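Local coordinates for calreticulin, putative (Trypanosoma cruzi, PDB 5HCF), which is probably a lectin-like chaperone whose globular domain, built on a legume-lectin fold, binds carbohydrate and peptide, at residues A[100-112]-A[120-132]. Numbering follows the deposited sequence. Where two conformers were deposited one is given.
Sequences HGETKYWLMFGPD and VHIILHYNGENRE
Met108 and Ile123 face each other as a hydrogen-bonded pair at the middle of two antiparallel strands, their backbones joined both ways: Met108 N to Ile123 O at 3.0 Å and Ile123 N to Met108 O at 2.9 Å. Gly110 and His121 form the next such pair, and His125 N donates to Trp106 O on the other side of the central pair. Between these bonds, CA-H groups of Leu107 and Phe109 lean on the carbonyl oxygens of Ile123 and His121.

On the face carrying Met108, a histidine is gripped at its edge and, in one conformer of Met108, covered on a face. His121 NE2 donates to Asp112 OD2 (2.9 Å, 160° at the hydrogen), almost exactly in the ring plane and on the anti lone pair of the carboxylate, which would help fix the ring's rotation. In that conformer, one of two, a bend at chi3 (142°) lays Met108 CE 3.8 Å from the ring centroid. Tyr87 meets this histidine edge-to-face. Farther along, Ile123 CG2 touches Tyr105 OH at the edge of the phenol ring, in its plane, while the Asn130 amide lies beside the hydroxyl, its plane turned 25° from that of the ring. Asn130 OD1 in turn accepts from His125 ND1.

The other face is apolar. Leu124 CD2 sits over the six-membered ring of Trp106 and against Leu107 CD1 (3.8 Å), and Ile122 CG1 meets the edge of Phe109. Leu150 touches both Phe109 and Ile122 from the opposing sheet.

Strands 107-114 and 117-126 thus make a beta hairpin of the seven-stranded sheet, one layer of the legume-lectin beta sandwich.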
ATOM      1  N   HIS A 100       3.890  -6.840 -14.167  1.00 43.06           N
ATOM      2  CA  HIS A 100       4.886  -7.547 -13.372  1.00 46.08           C
ATOM      3  C   HIS A 100       5.753  -6.556 -12.608  1.00 47.14           C
ATOM      4  O   HIS A 100       5.528  -5.342 -12.668  1.00 46.47           O
ATOM      5  CB  HIS A 100       5.750  -8.449 -14.258  1.00 49.68           C
ATOM      6  CG  HIS A 100       6.596  -7.703 -15.242  1.00 53.71           C
ATOM      7  ND1 HIS A 100       6.062  -6.977 -16.286  1.00 55.14           N
ATOM      8  CD2 HIS A 100       7.941  -7.569 -15.339  1.00 55.31           C
ATOM      9  CE1 HIS A 100       7.041  -6.426 -16.981  1.00 56.72           C
ATOM     10  NE2 HIS A 100       8.191  -6.770 -16.428  1.00 57.18           N
ATOM     11  N   GLY A 101       6.738  -7.084 -11.886  1.00 47.06           N
ATOM     12  CA  GLY A 101       7.606  -6.278 -11.045  1.00 45.18           C
ATOM     13  C   GLY A 101       8.225  -5.062 -11.708  1.00 46.96           C
ATOM     14  O   GLY A 101       8.546  -4.088 -11.032  1.00 48.76           O
ATOM     15  N   GLU A 102       8.385  -5.109 -13.028  1.00 47.51           N
ATOM     16  CA  GLU A 102       9.077  -4.046 -13.755  1.00 48.23           C
ATOM     17  C   GLU A 102       8.120  -2.985 -14.299  1.00 44.81           C
ATOM     18  O   GLU A 102       8.550  -1.916 -14.727  1.00 43.90           O
ATOM     19  CB  GLU A 102       9.893  -4.638 -14.905  1.00 54.41           C
ATOM     20  CG  GLU A 102      10.823  -5.765 -14.496  1.00 57.76           C
ATOM     21  CD  GLU A 102      12.092  -5.259 -13.845  1.00 60.35           C
ATOM     22  OE1 GLU A 102      13.165  -5.344 -14.483  1.00 61.14           O
ATOM     23  OE2 GLU A 102      12.011  -4.781 -12.693  1.00 61.10           O
ATOM     24  N   THR A 103       6.830  -3.295 -14.305  1.00 43.67           N
ATOM     25  CA  THR A 103       5.815  -2.333 -14.721  1.00 42.61           C
ATOM     26  C   THR A 103       5.963  -1.015 -13.967  1.00 43.71           C
ATOM     27  O   THR A 103       6.089  -1.004 -12.741  1.00 43.88           O
ATOM     28  CB  THR A 103       4.395  -2.884 -14.499  1.00 39.47           C
ATOM     29  OG1 THR A 103       4.321  -4.234 -14.977  1.00 39.76           O
ATOM     30  CG2 THR A 103       3.367  -2.023 -15.219  1.00 38.64           C
ATOM     31  N   LYS A 104       5.940   0.092 -14.701  1.00 43.82           N
ATOM     32  CA  LYS A 104       6.106   1.403 -14.093  1.00 41.55           C
ATOM     33  C   LYS A 104       4.939   1.743 -13.174  1.00 42.20           C
ATOM     34  O   LYS A 104       3.781   1.764 -13.600  1.00 43.48           O
ATOM     35  CB  LYS A 104       6.245   2.486 -15.163  1.00 42.45           C
ATOM     36  CG  LYS A 104       6.139   3.903 -14.609  1.00 43.63           C
ATOM     37  CD  LYS A 104       6.458   4.958 -15.656  1.00 47.39           C
ATOM     38  CE  LYS A 104       6.355   6.363 -15.069  1.00 49.18           C
ATOM     39  NZ  LYS A 104       6.721   7.425 -16.054  1.00 53.25           N
ATOM     40  N   TYR A 105       5.250   2.001 -11.908  1.00 40.64           N
ATOM     41  CA  TYR A 105       4.249   2.454 -10.952  1.00 38.05           C
ATOM     42  C   TYR A 105       4.577   3.873 -10.513  1.00 36.49           C
ATOM     43  O   TYR A 105       5.683   4.356 -10.746  1.00 39.58           O
ATOM     44  CB  TYR A 105       4.182   1.513  -9.744  1.00 36.72           C
ATOM     45  CG  TYR A 105       5.494   1.375  -9.003  1.00 34.84           C
ATOM     46  CD1 TYR A 105       6.379   0.352  -9.308  1.00 33.56           C
ATOM     47  CD2 TYR A 105       5.857   2.278  -8.011  1.00 34.47           C
ATOM     48  CE1 TYR A 105       7.581   0.228  -8.647  1.00 33.44           C
ATOM     49  CE2 TYR A 105       7.060   2.160  -7.344  1.00 33.20           C
ATOM     50  CZ  TYR A 105       7.916   1.132  -7.667  1.00 33.16           C
ATOM     51  OH  TYR A 105       9.115   1.007  -7.005  1.00 33.94           O
ATOM     52  N   TRP A 106       3.611   4.546  -9.898  1.00 33.72           N
ATOM     53  CA  TRP A 106       3.866   5.830  -9.264  1.00 33.28           C
ATOM     54  C   TRP A 106       4.132   5.619  -7.782  1.00 33.28           C
ATOM     55  O   TRP A 106       4.999   6.267  -7.200  1.00 33.36           O
ATOM     56  CB  TRP A 106       2.696   6.795  -9.443  1.00 32.70           C
ATOM     57  CG  TRP A 106       2.856   8.072  -8.643  1.00 32.58           C
ATOM     58  CD1 TRP A 106       3.787   9.053  -8.842  1.00 33.57           C
ATOM     59  CD2 TRP A 106       2.067   8.492  -7.521  1.00 30.14           C
ATOM     60  NE1 TRP A 106       3.624  10.057  -7.914  1.00 32.18           N
ATOM     61  CE2 TRP A 106       2.575   9.738  -7.094  1.00 31.18           C
ATOM     62  CE3 TRP A 106       0.979   7.939  -6.838  1.00 29.65           C
ATOM     63  CZ2 TRP A 106       2.032  10.440  -6.014  1.00 31.80           C
ATOM     64  CZ3 TRP A 106       0.440   8.636  -5.766  1.00 29.46           C
ATOM     65  CH2 TRP A 106       0.968   9.872  -5.363  1.00 30.21           C
ATOM     66  N   LEU A 107       3.355   4.726  -7.173  1.00 33.41           N
ATOM     67  CA  LEU A 107       3.486   4.442  -5.752  1.00 32.67           C
ATOM     68  C   LEU A 107       3.517   2.946  -5.442  1.00 34.27           C
ATOM     69  O   LEU A 107       2.716   2.170  -5.967  1.00 35.47           O
ATOM     70  CB  LEU A 107       2.339   5.103  -4.975  1.00 31.13           C
ATOM     71  CG  LEU A 107       2.279   4.899  -3.454  1.00 29.86           C
ATOM     72  CD1 LEU A 107       3.363   5.699  -2.729  1.00 26.42           C
ATOM     73  CD2 LEU A 107       0.896   5.239  -2.905  1.00 30.23           C
ATOM     74  N   MET A 108       4.465   2.556  -4.597  1.00 34.10           N
ATOM     75  CA  MET A 108       4.482   1.222  -4.012  0.50 33.43           C
ATOM     76  C   MET A 108       4.384   1.376  -2.501  1.00 34.15           C
ATOM     77  O   MET A 108       5.272   1.953  -1.867  1.00 36.42           O
ATOM     78  CB  MET A 108       5.742   0.455  -4.407  0.50 33.72           C
ATOM     79  CG  MET A 108       5.886  -0.894  -3.720  0.50 32.76           C
ATOM     80  SD  MET A 108       7.208  -1.896  -4.432  0.50 33.30           S
ATOM     81  CE  MET A 108       7.887  -2.661  -2.958  0.50 32.25           C
ATOM     82  N   PHE A 109       3.302   0.862  -1.929  1.00 32.95           N
ATOM     83  CA  PHE A 109       2.950   1.172  -0.548  1.00 31.39           C
ATOM     84  C   PHE A 109       2.429  -0.043   0.219  1.00 32.25           C
ATOM     85  O   PHE A 109       1.480  -0.697  -0.214  1.00 32.71           O
ATOM     86  CB  PHE A 109       1.908   2.300  -0.553  1.00 29.50           C
ATOM     87  CG  PHE A 109       1.364   2.648   0.801  1.00 28.73           C
ATOM     88  CD1 PHE A 109       2.210   2.971   1.845  1.00 27.05           C
ATOM     89  CD2 PHE A 109      -0.008   2.661   1.022  1.00 27.10           C
ATOM     90  CE1 PHE A 109       1.700   3.289   3.086  1.00 26.61           C
ATOM     91  CE2 PHE A 109      -0.524   2.980   2.258  1.00 25.05           C
ATOM     92  CZ  PHE A 109       0.331   3.296   3.293  1.00 26.53           C
ATOM     93  N   GLY A 110       3.061  -0.350   1.351  1.00 31.58           N
ATOM     94  CA  GLY A 110       2.585  -1.413   2.220  1.00 32.20           C
ATOM     95  C   GLY A 110       3.692  -2.171   2.929  1.00 33.79           C
ATOM     96  O   GLY A 110       4.874  -1.917   2.691  1.00 35.97           O
ATOM     97  N   PRO A 111       3.315  -3.113   3.809  1.00 32.23           N
ATOM     98  CA  PRO A 111       4.271  -3.891   4.606  1.00 31.31           C
ATOM     99  C   PRO A 111       5.055  -4.904   3.780  1.00 31.35           C
ATOM    100  O   PRO A 111       4.526  -5.458   2.816  1.00 34.38           O
ATOM    101  CB  PRO A 111       3.375  -4.598   5.628  1.00 29.35           C
ATOM    102  CG  PRO A 111       2.069  -4.739   4.924  1.00 27.33           C
ATOM    103  CD  PRO A 111       1.921  -3.467   4.134  1.00 30.07           C
ATOM    104  N   ASP A 112       6.305  -5.142   4.165  1.00 29.52           N
ATOM    105  CA  ASP A 112       7.146  -6.127   3.492  1.00 29.69           C
ATOM    106  C   ASP A 112       8.109  -6.719   4.510  1.00 29.44           C
ATOM    107  O   ASP A 112       8.720  -5.999   5.291  1.00 29.06           O
ATOM    108  CB  ASP A 112       7.908  -5.499   2.320  1.00 27.32           C
ATOM    109  CG  ASP A 112       8.633  -6.533   1.470  1.00 28.51           C
ATOM    110  OD1 ASP A 112       8.336  -7.742   1.599  1.00 31.05           O
ATOM    111  OD2 ASP A 112       9.499  -6.135   0.664  1.00 28.77           O
ATOM    112  N   VAL A 120       7.835  -0.785   6.227  1.00 33.53           N
ATOM    113  CA  VAL A 120       6.703  -0.350   5.421  1.00 32.87           C
ATOM    114  C   VAL A 120       7.222   0.415   4.214  1.00 31.98           C
ATOM    115  O   VAL A 120       7.895   1.430   4.359  1.00 30.72           O
ATOM    116  CB  VAL A 120       5.729   0.532   6.231  1.00 31.19           C
ATOM    117  CG1 VAL A 120       4.552   0.962   5.367  1.00 28.15           C
ATOM    118  CG2 VAL A 120       5.257  -0.204   7.488  1.00 30.21           C
ATOM    119  N   HIS A 121       6.900  -0.068   3.020  1.00 33.76           N
ATOM    120  CA  HIS A 121       7.354   0.589   1.803  1.00 31.61           C
ATOM    121  C   HIS A 121       6.529   1.819   1.515  1.00 32.47           C
ATOM    122  O   HIS A 121       5.299   1.765   1.508  1.00 34.12           O
ATOM    123  CB  HIS A 121       7.259  -0.347   0.598  1.00 31.25           C
ATOM    124  CG  HIS A 121       8.301  -1.419   0.571  1.00 32.32           C
ATOM    125  ND1 HIS A 121       9.647  -1.144   0.504  1.00 34.49           N
ATOM    126  CD2 HIS A 121       8.187  -2.769   0.580  1.00 31.94           C
ATOM    127  CE1 HIS A 121      10.324  -2.281   0.486  1.00 34.92           C
ATOM    128  NE2 HIS A 121       9.461  -3.279   0.530  1.00 33.60           N
ATOM    129  N   ILE A 122       7.212   2.933   1.279  1.00 32.14           N
ATOM    130  CA  ILE A 122       6.576   4.081   0.658  1.00 31.10           C
ATOM    131  C   ILE A 122       7.497   4.553  -0.454  1.00 33.14           C
ATOM    132  O   ILE A 122       8.358   5.405  -0.236  1.00 35.87           O
ATOM    133  CB  ILE A 122       6.308   5.220   1.643  1.00 29.26           C
ATOM    134  CG1 ILE A 122       5.513   4.712   2.846  1.00 24.69           C
ATOM    135  CG2 ILE A 122       5.555   6.342   0.941  1.00 31.22           C
ATOM    136  CD1 ILE A 122       5.183   5.784   3.847  1.00 24.14           C
ATOM    137  N   ILE A 123       7.311   3.985  -1.642  1.00 30.67           N
ATOM    138  CA  ILE A 123       8.216   4.233  -2.758  1.00 31.44           C
ATOM    139  C   ILE A 123       7.532   5.075  -3.828  1.00 33.32           C
ATOM    140  O   ILE A 123       6.493   4.694  -4.373  1.00 33.27           O
ATOM    141  CB  ILE A 123       8.715   2.914  -3.383  1.00 31.35           C
ATOM    142  CG1 ILE A 123       9.385   2.040  -2.320  1.00 32.31           C
ATOM    143  CG2 ILE A 123       9.677   3.189  -4.526  1.00 30.84           C
ATOM    144  CD1 ILE A 123       9.996   0.769  -2.865  1.00 32.14           C
ATOM    145  N   LEU A 124       8.121   6.228  -4.121  1.00 33.37           N
ATOM    146  CA  LEU A 124       7.554   7.144  -5.096  1.00 33.70           C
ATOM    147  C   LEU A 124       8.398   7.174  -6.356  1.00 36.16           C
ATOM    148  O   LEU A 124       9.617   7.331  -6.293  1.00 37.79           O
ATOM    149  CB  LEU A 124       7.445   8.552  -4.511  1.00 34.64           C
ATOM    150  CG  LEU A 124       6.371   8.799  -3.452  1.00 35.65           C
ATOM    151  CD1 LEU A 124       6.651  10.104  -2.716  1.00 35.64           C
ATOM    152  CD2 LEU A 124       4.988   8.822  -4.095  1.00 34.81           C
ATOM    153  N   HIS A 125       7.754   7.014  -7.505  1.00 35.63           N
ATOM    154  CA  HIS A 125       8.457   7.180  -8.757  1.00 33.89           C
ATOM    155  C   HIS A 125       8.493   8.662  -9.078  1.00 34.89           C
ATOM    156  O   HIS A 125       7.456   9.291  -9.272  1.00 37.17           O
ATOM    157  CB  HIS A 125       7.802   6.407  -9.897  1.00 33.13           C
ATOM    158  CG  HIS A 125       8.546   6.530 -11.187  1.00 37.33           C
ATOM    159  ND1 HIS A 125       9.497   5.615 -11.590  1.00 38.74           N
ATOM    160  CD2 HIS A 125       8.517   7.485 -12.148  1.00 39.59           C
ATOM    161  CE1 HIS A 125      10.005   5.989 -12.747  1.00 40.45           C
ATOM    162  NE2 HIS A 125       9.425   7.122 -13.111  1.00 42.15           N
ATOM    163  N   TYR A 126       9.695   9.223  -9.092  1.00 34.49           N
ATOM    164  CA  TYR A 126       9.874  10.638  -9.365  1.00 35.64           C
ATOM    165  C   TYR A 126      11.115  10.866 -10.216  1.00 40.61           C
ATOM    166  O   TYR A 126      12.212  10.426  -9.862  1.00 41.62           O
ATOM    167  CB  TYR A 126       9.972  11.432  -8.059  1.00 32.64           C
ATOM    168  CG  TYR A 126      10.261  12.901  -8.264  1.00 32.85           C
ATOM    169  CD1 TYR A 126       9.266  13.779  -8.669  1.00 32.98           C
ATOM    170  CD2 TYR A 126      11.538  13.405  -8.072  1.00 34.19           C
ATOM    171  CE1 TYR A 126       9.536  15.127  -8.866  1.00 34.32           C
ATOM    172  CE2 TYR A 126      11.816  14.745  -8.268  1.00 36.59           C
ATOM    173  CZ  TYR A 126      10.814  15.600  -8.664  1.00 35.46           C
ATOM    174  OH  TYR A 126      11.100  16.930  -8.849  1.00 36.91           O
ATOM    175  N   ASN A 127      10.933  11.541 -11.346  1.00 42.62           N
ATOM    176  CA  ASN A 127      12.056  11.944 -12.178  1.00 47.36           C
ATOM    177  C   ASN A 127      12.819  10.736 -12.718  1.00 48.45           C
ATOM    178  O   ASN A 127      14.051  10.713 -12.726  1.00 48.94           O
ATOM    179  CB  ASN A 127      12.987  12.855 -11.377  1.00 50.97           C
ATOM    180  CG  ASN A 127      13.693  13.876 -12.239  1.00 55.79           C
ATOM    181  OD1 ASN A 127      13.498  13.926 -13.453  1.00 61.41           O
ATOM    182  ND2 ASN A 127      14.510  14.714 -11.609  1.00 54.76           N
ATOM    183  N   GLY A 128      12.072   9.734 -13.170  1.00 49.00           N
ATOM    184  CA  GLY A 128      12.651   8.552 -13.786  1.00 50.85           C
ATOM    185  C   GLY A 128      13.256   7.497 -12.873  1.00 51.80           C
ATOM    186  O   GLY A 128      13.869   6.547 -13.358  1.00 54.67           O
ATOM    187  N   GLU A 129      13.104   7.651 -11.562  1.00 48.90           N
ATOM    188  CA  GLU A 129      13.617   6.646 -10.635  1.00 48.03           C
ATOM    189  C   GLU A 129      12.643   6.375  -9.500  1.00 44.64           C
ATOM    190  O   GLU A 129      11.908   7.262  -9.075  1.00 44.63           O
ATOM    191  CB  GLU A 129      14.961   7.062 -10.037  1.00 51.43           C
ATOM    192  CG  GLU A 129      16.138   7.009 -10.984  1.00 58.34           C
ATOM    193  CD  GLU A 129      17.454   7.233 -10.264  1.00 63.79           C
ATOM    194  OE1 GLU A 129      17.426   7.439  -9.029  1.00 64.49           O
ATOM    195  OE2 GLU A 129      18.514   7.189 -10.928  1.00 66.64           O
ATOM    196  N   ASN A 130      12.646   5.141  -9.011  1.00 42.31           N
ATOM    197  CA  ASN A 130      11.867   4.791  -7.835  1.00 40.21           C
ATOM    198  C   ASN A 130      12.625   5.242  -6.591  1.00 41.13           C
ATOM    199  O   ASN A 130      13.764   4.835  -6.375  1.00 44.39           O
ATOM    200  CB  ASN A 130      11.596   3.286  -7.799  1.00 37.04           C
ATOM    201  CG  ASN A 130      10.737   2.825  -8.963  1.00 36.93           C
ATOM    202  OD1 ASN A 130       9.972   3.608  -9.530  1.00 37.10           O
ATOM    203  ND2 ASN A 130      10.867   1.555  -9.333  1.00 36.55           N
ATOM    204  N   ARG A 131      11.993   6.087  -5.782  1.00 38.59           N
ATOM    205  CA  ARG A 131      12.656   6.680  -4.621  1.00 37.57           C
ATOM    206  C   ARG A 131      12.159   6.019  -3.351  1.00 36.19           C
ATOM    207  O   ARG A 131      10.983   6.132  -3.009  1.00 35.85           O
ATOM    208  CB  ARG A 131      12.405   8.190  -4.553  1.00 37.29           C
ATOM    209  CG  ARG A 131      12.609   8.923  -5.865  1.00 39.89           C
ATOM    210  CD  ARG A 131      14.067   8.951  -6.283  1.00 42.17           C
ATOM    211  NE  ARG A 131      14.210   9.431  -7.655  1.00 45.22           N
ATOM    212  CZ  ARG A 131      15.136  10.299  -8.053  1.00 47.53           C
ATOM    213  NH1 ARG A 131      16.003  10.797  -7.181  1.00 48.78           N
ATOM    214  NH2 ARG A 131      15.191  10.677  -9.323  1.00 48.48           N
ATOM    215  N   GLU A 132      13.047   5.309  -2.666  1.00 35.93           N
ATOM    216  CA  GLU A 132      12.680   4.653  -1.416  1.00 37.03           C
ATOM    217  C   GLU A 132      12.595   5.644  -0.252  1.00 34.28           C
ATOM    218  O   GLU A 132      13.463   6.499  -0.076  1.00 33.05           O
ATOM    219  CB  GLU A 132      13.674   3.535  -1.087  1.00 41.16           C
ATOM    220  CG  GLU A 132      13.654   2.381  -2.082  1.00 44.46           C
ATOM    221  CD  GLU A 132      14.554   1.235  -1.665  1.00 48.96           C
ATOM    222  OE1 GLU A 132      14.152   0.065  -1.852  1.00 50.16           O
ATOM    223  OE2 GLU A 132      15.664   1.502  -1.154  1.00 52.11           O
TER